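Local coordinates for putative type VI secretion protein (Escherichia coli, PDB 6SJL), which forms the trimeric VgrG spike at the tip of the type VI secretion system and carries the bound effector Tle1, at the interface of chains A and B. Residues are numbered along the deposited sequence; one frame, centred on the assembly and turned at random. Chains: chain A/B, Putative type VI secretion protein.

Contact 1: the interface of chains A and B. Residues chain A 665-667; chain B 671, 673-675.
Two torsions on chain A turn A:Ser666 and A:Phe667 towards B:Ala674 and B:Val675. In A:Ser666 the hydroxyl OG lies opposite the carbonyl carbon (chi1 -56°), which carries it across to the backbone of B:Ala674; in A:Phe667 the ring carbon CG is trans to the main-chain nitrogen (chi1 166°), which turns the ring edge at CD2 towards CG1 of B:Val675. OG of A:Ser666, the hydroxyl oxygen, accepts a hydrogen bond from B:Ala674 N at 3.3 Å. The same alanine also accepts: A:Phe667 N donates to the carbonyl B:Ala674 O at 2.8 Å, approaching close to the line of that carbonyl bond but tilted 19° from its plane. Both polar groups of the B:Ala674 backbone are therefore engaged by consecutive residues of chain A, one through a side chain and one through the main chain. A weaker link, B:Gly673 N to A:Gln665 O at 3.3 Å, continues the ladder on the far side of A:Ser666. Beyond the polar row, methyl CG1 of B:Val675 meets the phenyl ring of A:Phe667 at its edge and in its plane, 3.8 Å from CD2, so the ring is bordered by the valine and not stacked on it. Nearer the backbone, CB of A:Phe667 rests 4.0 Å from CB of B:Ala671, an apolar contact that joins the phenylalanine to the preceding strand of chain B. A:Phe667 opens strand 667-671 and B:Val675 opens strand 675-679; the two pair as a parallel bridge where short strands of different chains lie side by side in the intertwined beta-helical shaft of the spike.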
ATOM      1  N   GLN A 665      10.053 -10.606   1.772  1.00 33.48           N
ATOM      2  CA  GLN A 665       9.727 -10.783   0.369  1.00 33.48           C
ATOM      3  C   GLN A 665       8.908  -9.587  -0.121  1.00 33.48           C
ATOM      4  O   GLN A 665       9.127  -8.464   0.304  1.00 33.48           O
ATOM      5  CB  GLN A 665       9.037 -12.118   0.154  1.00 33.48           C
ATOM      6  CG  GLN A 665       9.907 -13.338   0.341  1.00 33.48           C
ATOM      7  CD  GLN A 665      11.277 -13.225  -0.271  1.00 33.48           C
ATOM      8  OE1 GLN A 665      11.437 -12.774  -1.401  1.00 33.48           O
ATOM      9  NE2 GLN A 665      12.279 -13.673   0.463  1.00 33.48           N
ATOM     10  N   SER A 666       8.054  -9.812  -1.106  1.00 30.48           N
ATOM     11  CA  SER A 666       7.254  -8.771  -1.734  1.00 30.48           C
ATOM     12  C   SER A 666       6.186  -8.199  -0.805  1.00 30.48           C
ATOM     13  O   SER A 666       5.906  -8.706   0.263  1.00 30.48           O
ATOM     14  CB  SER A 666       6.575  -9.321  -2.975  1.00 30.48           C
ATOM     15  OG  SER A 666       7.523  -9.850  -3.868  1.00 30.48           O
ATOM     16  N   PHE A 667       5.596  -7.096  -1.246  1.00 26.17           N
ATOM     17  CA  PHE A 667       4.380  -6.529  -0.685  1.00 26.17           C
ATOM     18  C   PHE A 667       3.366  -6.466  -1.804  1.00 26.17           C
ATOM     19  O   PHE A 667       3.604  -5.814  -2.817  1.00 26.17           O
ATOM     20  CB  PHE A 667       4.610  -5.136  -0.119  1.00 26.17           C
ATOM     21  CG  PHE A 667       3.348  -4.385   0.164  1.00 26.17           C
ATOM     22  CD1 PHE A 667       2.592  -4.671   1.269  1.00 26.17           C
ATOM     23  CD2 PHE A 667       2.918  -3.395  -0.678  1.00 26.17           C
ATOM     24  CE1 PHE A 667       1.455  -3.993   1.520  1.00 26.17           C
ATOM     25  CE2 PHE A 667       1.775  -2.721  -0.419  1.00 26.17           C
ATOM     26  CZ  PHE A 667       1.046  -3.022   0.678  1.00 26.17           C
TER
ATOM     27  N   ALA B 671       9.667  -3.384   0.950  1.00 28.45           N
ATOM     28  CA  ALA B 671       9.654  -4.792   0.611  1.00 28.45           C
ATOM     29  C   ALA B 671      11.015  -5.149   0.062  1.00 28.45           C
ATOM     30  O   ALA B 671      11.539  -4.441  -0.791  1.00 28.45           O
ATOM     31  CB  ALA B 671       8.575  -5.110  -0.409  1.00 28.45           C
ATOM     32  N   GLY B 673      11.607  -7.653  -1.771  1.00 30.22           N
ATOM     33  CA  GLY B 673      11.363  -8.028  -3.142  1.00 30.22           C
ATOM     34  C   GLY B 673      10.652  -6.944  -3.909  1.00 30.22           C
ATOM     35  O   GLY B 673      11.191  -5.859  -4.093  1.00 30.22           O
ATOM     36  N   ALA B 674       9.435  -7.211  -4.338  1.00 28.87           N
ATOM     37  CA  ALA B 674       8.679  -6.297  -5.167  1.00 28.87           C
ATOM     38  C   ALA B 674       7.592  -5.615  -4.362  1.00 28.87           C
ATOM     39  O   ALA B 674       7.263  -6.019  -3.256  1.00 28.87           O
ATOM     40  CB  ALA B 674       8.052  -7.028  -6.347  1.00 28.87           C
ATOM     41  N   VAL B 675       7.064  -4.540  -4.920  1.00 26.93           N
ATOM     42  CA  VAL B 675       5.822  -3.943  -4.469  1.00 26.93           C
ATOM     43  C   VAL B 675       4.897  -3.978  -5.665  1.00 26.93           C
ATOM     44  O   VAL B 675       5.205  -3.390  -6.701  1.00 26.93           O
ATOM     45  CB  VAL B 675       6.010  -2.507  -3.968  1.00 26.93           C
ATOM     46  CG1 VAL B 675       4.684  -1.898  -3.679  1.00 26.93           C
ATOM     47  CG2 VAL B 675       6.856  -2.472  -2.750  1.00 26.93           C
TER

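Contact 2: the interface of chains A and B. Residues chain A 574; chain B 532, 540-545.
A:Met574 lies across a bend of chain B in the needle of this VgrG-family protein, surrounded by B:Arg540, B:Gly541, B:Asn532 and B:Glu545. The methionine hides 95 Å² against chain B, far more than any other residue given here. A:Met574 N donates a nearly straight hydrogen bond to B:Arg540 O at 2.7 Å, reaching that oxygen from above the carbonyl plane and not along a lone pair. CG of the methionine stands opposite its own backbone N (chi1 164°), and the extended chi2 runs the chain between B:Gly541 and B:Glu545. CB of A:Met574 packs 3.7 Å from CA of B:Gly541. The thioether sulfur SD of A:Met574 comes within 3.4 Å of the amide nitrogen ND2 of B:Asn532, while the terminal methyl CE, turned by the bend at chi3, lies near the carbonyl oxygens of B:Glu542 and B:Ala544. B:Glu545 runs antiparallel alongside the methionine, with the carboxylate carbon CD of B:Glu545 3.9 Å from CG of A:Met574. That carboxylate is held by B:Arg540 end-on: NH1 of B:Arg540 meets OE1 of B:Glu545 at 2.6 Å, a hydrogen-bonded salt bridge, and NH2 of B:Arg540 hydrogen-bonds to OE2 of B:Glu545 at 3.2 Å, each oxygen offering its syn lone pair close to the guanidinium plane. This two-point pairing restrains the rotation of both groups, and the backbone nitrogen of A:Met574 sits over one face of the guanidinium, near its rim. B:Asn532 is positioned from its own chain, since ND2 of B:Asn532 donates to B:Gly543 O at 3.2 Å from above that carbonyl's plane. B:Gly541 ends strand 539-541 and B:Glu545 lies in strand 544-548, with A:Met574 set in the bend that joins the two strands.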
ATOM      1  N   MET A 574     -17.639  -5.340  34.854  1.00 34.27           N
ATOM      2  CA  MET A 574     -16.789  -6.356  34.259  1.00 34.27           C
ATOM      3  C   MET A 574     -16.308  -5.932  32.881  1.00 34.27           C
ATOM      4  O   MET A 574     -15.162  -6.198  32.512  1.00 34.27           O
ATOM      5  CB  MET A 574     -17.550  -7.672  34.208  1.00 34.27           C
ATOM      6  CG  MET A 574     -16.983  -8.712  33.320  1.00 34.27           C
ATOM      7  SD  MET A 574     -17.997 -10.178  33.318  1.00 34.27           S
ATOM      8  CE  MET A 574     -17.980 -10.531  31.597  1.00 34.27           C
TER
ATOM      9  N   ASN B 532     -22.083 -12.084  37.954  1.00 36.61           N
ATOM     10  CA  ASN B 532     -21.016 -11.520  38.761  1.00 36.61           C
ATOM     11  C   ASN B 532     -21.471 -10.233  39.409  1.00 36.61           C
ATOM     12  O   ASN B 532     -21.981  -9.341  38.736  1.00 36.61           O
ATOM     13  CB  ASN B 532     -19.777 -11.270  37.915  1.00 36.61           C
ATOM     14  CG  ASN B 532     -19.400 -12.458  37.105  1.00 36.61           C
ATOM     15  OD1 ASN B 532     -19.467 -13.564  37.590  1.00 36.61           O
ATOM     16  ND2 ASN B 532     -18.977 -12.242  35.882  1.00 36.61           N
ATOM     17  N   ARG B 540     -22.108  -6.718  38.407  1.00 37.22           N
ATOM     18  CA  ARG B 540     -20.903  -6.186  37.791  1.00 37.22           C
ATOM     19  C   ARG B 540     -20.831  -6.506  36.319  1.00 37.22           C
ATOM     20  O   ARG B 540     -20.261  -5.739  35.545  1.00 37.22           O
ATOM     21  CB  ARG B 540     -19.670  -6.785  38.449  1.00 37.22           C
ATOM     22  CG  ARG B 540     -19.068  -5.999  39.524  1.00 37.22           C
ATOM     23  CD  ARG B 540     -17.760  -6.596  39.899  1.00 37.22           C
ATOM     24  NE  ARG B 540     -16.679  -6.147  39.046  1.00 37.22           N
ATOM     25  CZ  ARG B 540     -15.967  -6.946  38.277  1.00 37.22           C
ATOM     26  NH1 ARG B 540     -16.223  -8.234  38.257  1.00 37.22           N
ATOM     27  NH2 ARG B 540     -14.991  -6.460  37.540  1.00 37.22           N
ATOM     28  N   GLY B 541     -21.378  -7.637  35.929  1.00 36.11           N
ATOM     29  CA  GLY B 541     -21.237  -8.142  34.589  1.00 36.11           C
ATOM     30  C   GLY B 541     -21.730  -9.557  34.560  1.00 36.11           C
ATOM     31  O   GLY B 541     -21.948 -10.185  35.585  1.00 36.11           O
ATOM     32  N   GLU B 542     -21.944 -10.039  33.353  1.00 36.29           N
ATOM     33  CA  GLU B 542     -22.516 -11.349  33.114  1.00 36.29           C
ATOM     34  C   GLU B 542     -21.557 -12.149  32.265  1.00 36.29           C
ATOM     35  O   GLU B 542     -21.131 -11.689  31.210  1.00 36.29           O
ATOM     36  CB  GLU B 542     -23.835 -11.238  32.386  1.00 36.29           C
ATOM     37  CG  GLU B 542     -24.925 -10.631  33.155  1.00 36.29           C
ATOM     38  CD  GLU B 542     -25.863  -9.918  32.244  1.00 36.29           C
ATOM     39  OE1 GLU B 542     -26.863 -10.524  31.824  1.00 36.29           O
ATOM     40  OE2 GLU B 542     -25.596  -8.739  31.943  1.00 36.29           O
ATOM     41  N   GLY B 543     -21.237 -13.341  32.712  1.00 33.03           N
ATOM     42  CA  GLY B 543     -20.371 -14.183  31.939  1.00 33.03           C
ATOM     43  C   GLY B 543     -19.205 -14.639  32.759  1.00 33.03           C
ATOM     44  O   GLY B 543     -19.311 -14.764  33.970  1.00 33.03           O
ATOM     45  N   ALA B 544     -18.078 -14.860  32.110  1.00 29.98           N
ATOM     46  CA  ALA B 544     -16.865 -15.311  32.761  1.00 29.98           C
ATOM     47  C   ALA B 544     -15.892 -14.156  32.770  1.00 29.98           C
ATOM     48  O   ALA B 544     -15.710 -13.499  31.750  1.00 29.98           O
ATOM     49  CB  ALA B 544     -16.270 -16.508  32.032  1.00 29.98           C
ATOM     50  N   GLU B 545     -15.297 -13.880  33.917  1.00 30.98           N
ATOM     51  CA  GLU B 545     -14.244 -12.882  34.008  1.00 30.98           C
ATOM     52  C   GLU B 545     -13.016 -13.486  34.663  1.00 30.98           C
ATOM     53  O   GLU B 545     -13.079 -13.949  35.797  1.00 30.98           O
ATOM     54  CB  GLU B 545     -14.706 -11.654  34.764  1.00 30.98           C
ATOM     55  CG  GLU B 545     -13.638 -10.639  34.874  1.00 30.98           C
ATOM     56  CD  GLU B 545     -14.031  -9.488  35.720  1.00 30.98           C
ATOM     57  OE1 GLU B 545     -14.787  -9.699  36.683  1.00 30.98           O
ATOM     58  OE2 GLU B 545     -13.563  -8.367  35.435  1.00 30.98           O
TER

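The centres of contact 1 and contact 2 lie about 46 Å apart, and they share no residue or strand. On chain A, contact 2 uses the loop between 3-10 helix 568-570 and helix 578-600, whereas contact 1 lies beyond the helical segment, at the start of strand 667-671. The two also differ in kind: contact 1 joins the loops that lead into two parallel-paired strands, and contact 2 inserts one side chain into a bend of the partner. With three copies in the assembly, such joins at well-separated levels would be expected to keep the chains in register along the spike.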